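Side-chain contact in salt-tolerant glutaminase (Micrococcus luteus, PDB 3AGD), which probably hydrolyses L-glutamine to L-glutamate and ammonium, as a member of the glutaminase family with a beta-lactamase-like domain: residues A[186-189]-A[190-194]. Sequence-based numbering, arbitrary orientation.
Sequences EIVA and GYVAQ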
ATOM      1  N   GLU A 186      29.553 -23.799  -5.019  1.00 15.99           N
ATOM      2  CA  GLU A 186      29.088 -23.735  -3.632  1.00 19.28           C
ATOM      3  C   GLU A 186      27.863 -22.838  -3.455  1.00 18.75           C
ATOM      4  O   GLU A 186      26.959 -23.147  -2.676  1.00 18.14           O
ATOM      5  CB  GLU A 186      30.211 -23.231  -2.721  1.00 19.65           C
ATOM      6  CG  GLU A 186      29.852 -23.183  -1.241  1.00 24.61           C
ATOM      7  CD  GLU A 186      30.958 -22.577  -0.386  1.00 29.27           C
ATOM      8  OE1 GLU A 186      32.139 -22.903  -0.629  1.00 32.54           O
ATOM      9  OE2 GLU A 186      30.646 -21.788   0.534  1.00 28.23           O
ATOM     10  N   ILE A 187      27.838 -21.720  -4.167  1.00 18.52           N
ATOM     11  CA  ILE A 187      26.712 -20.805  -4.058  1.00 16.64           C
ATOM     12  C   ILE A 187      25.493 -21.351  -4.788  1.00 14.42           C
ATOM     13  O   ILE A 187      24.371 -21.223  -4.311  1.00 17.35           O
ATOM     14  CB  ILE A 187      27.086 -19.412  -4.599  1.00 20.99           C
ATOM     15  CG1 ILE A 187      28.215 -18.829  -3.744  1.00 22.89           C
ATOM     16  CG2 ILE A 187      25.879 -18.493  -4.561  1.00 21.82           C
ATOM     17  CD1 ILE A 187      27.878 -18.755  -2.248  1.00 21.10           C
ATOM     18  N   VAL A 188      25.707 -21.978  -5.937  1.00 13.93           N
ATOM     19  CA  VAL A 188      24.592 -22.548  -6.679  1.00 13.88           C
ATOM     20  C   VAL A 188      23.981 -23.710  -5.898  1.00 16.66           C
ATOM     21  O   VAL A 188      22.759 -23.857  -5.857  1.00 16.24           O
ATOM     22  CB  VAL A 188      25.039 -23.039  -8.071  1.00 16.19           C
ATOM     23  CG1 VAL A 188      23.970 -23.925  -8.692  1.00 14.29           C
ATOM     24  CG2 VAL A 188      25.316 -21.836  -8.973  1.00 13.97           C
ATOM     25  N   ALA A 189      24.826 -24.524  -5.266  1.00 14.71           N
ATOM     26  CA  ALA A 189      24.338 -25.665  -4.496  1.00 14.56           C
ATOM     27  C   ALA A 189      23.441 -25.204  -3.348  1.00 16.09           C
ATOM     28  O   ALA A 189      22.403 -25.808  -3.082  1.00 17.09           O
ATOM     29  CB  ALA A 189      25.519 -26.485  -3.952  1.00 11.37           C
ATOM     30  N   GLY A 190      23.845 -24.135  -2.669  1.00 16.56           N
ATOM     31  CA  GLY A 190      23.050 -23.621  -1.568  1.00 17.42           C
ATOM     32  C   GLY A 190      21.727 -23.050  -2.049  1.00 18.34           C
ATOM     33  O   GLY A 190      20.685 -23.244  -1.425  1.00 20.29           O
ATOM     34  N   TYR A 191      21.763 -22.339  -3.167  1.00 19.25           N
ATOM     35  CA  TYR A 191      20.554 -21.749  -3.727  1.00 17.63           C
ATOM     36  C   TYR A 191      19.600 -22.842  -4.214  1.00 17.90           C
ATOM     37  O   TYR A 191      18.384 -22.746  -4.036  1.00 18.64           O
ATOM     38  CB  TYR A 191      20.919 -20.815  -4.881  1.00 18.40           C
ATOM     39  CG  TYR A 191      19.733 -20.368  -5.706  1.00 19.70           C
ATOM     40  CD1 TYR A 191      18.787 -19.492  -5.184  1.00 17.28           C
ATOM     41  CD2 TYR A 191      19.544 -20.848  -7.000  1.00 18.23           C
ATOM     42  CE1 TYR A 191      17.677 -19.105  -5.931  1.00 16.57           C
ATOM     43  CE2 TYR A 191      18.440 -20.471  -7.755  1.00 19.03           C
ATOM     44  CZ  TYR A 191      17.509 -19.604  -7.213  1.00 19.08           C
ATOM     45  OH  TYR A 191      16.395 -19.264  -7.943  1.00 20.02           O
ATOM     46  N   VAL A 192      20.145 -23.884  -4.831  1.00 16.27           N
ATOM     47  CA  VAL A 192      19.302 -24.969  -5.314  1.00 15.19           C
ATOM     48  C   VAL A 192      18.645 -25.694  -4.141  1.00 13.81           C
ATOM     49  O   VAL A 192      17.469 -26.055  -4.204  1.00 16.27           O
ATOM     50  CB  VAL A 192      20.104 -25.980  -6.160  1.00 18.89           C
ATOM     51  CG1 VAL A 192      19.225 -27.177  -6.518  1.00 20.85           C
ATOM     52  CG2 VAL A 192      20.599 -25.304  -7.442  1.00 17.09           C
ATOM     53  N   ALA A 193      19.403 -25.898  -3.069  1.00 15.61           N
ATOM     54  CA  ALA A 193      18.890 -26.575  -1.882  1.00 16.23           C
ATOM     55  C   ALA A 193      17.791 -25.720  -1.258  1.00 15.65           C
ATOM     56  O   ALA A 193      16.776 -26.224  -0.786  1.00 16.12           O
ATOM     57  CB  ALA A 193      20.011 -26.787  -0.888  1.00 10.30           C
ATOM     58  N   GLN A 194      18.020 -24.417  -1.270  1.00 15.69           N
ATOM     59  CA  GLN A 194      17.080 -23.443  -0.738  1.00 17.33           C
ATOM     60  C   GLN A 194      15.749 -23.567  -1.475  1.00 16.58           C
ATOM     61  O   GLN A 194      14.677 -23.512  -0.865  1.00 16.36           O
ATOM     62  CB  GLN A 194      17.682 -22.049  -0.927  1.00 22.42           C
ATOM     63  CG  GLN A 194      16.726 -20.877  -0.915  1.00 25.71           C
ATOM     64  CD  GLN A 194      17.411 -19.603  -1.389  1.00 25.72           C
ATOM     65  OE1 GLN A 194      18.579 -19.364  -1.071  1.00 20.54           O
ATOM     66  NE2 GLN A 194      16.688 -18.778  -2.143  1.00 23.32           N
TER
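V188 and V192 meet one turn apart on helix 184-195, an alpha-helix of the glutaminase domain, where i to i+4 backbone bonds place their side chains on one face. CG1 of V188 comes 3.9 Å from CG2 of V192, and the two branched side chains meet at a slant. CG2 of V192 sits beside its own backbone N, which brings it within 3.0 Å of V188 O, the same atom that accepts V192 N. This is the tightly packed side: L168 and A171 of helix 165-176 meet V188, Y157 and E160 of helix 154-161 meet V192, and S164 touches both valines, so compact apolar branches suit the place.

Y191 leaves the same turn in another direction. With CG anti to the backbone N (chi1 168°), its side chain touches those of S64, N114 and N167, which, like Y191, bind L-glutamate in another structure of this protein. Only its CB stays near the earlier turn, 3.5 Å from the O of I187. Small residues, A189 and G190, come just before Y191 on the helix: G190 is buried, and A189 lets its lone CB touch Y157 and M161 while remaining partly exposed.

Toward E186 the contact loosens. The side chain of this partly exposed glutamate makes no contact with 190-194, and the link there is through the backbone, G190 N donating to E186 O at 3.3 Å. The bond at the valine pair is shorter: V192 N lies 2.8 Å from V188 O, with an N-H...O angle of 158°.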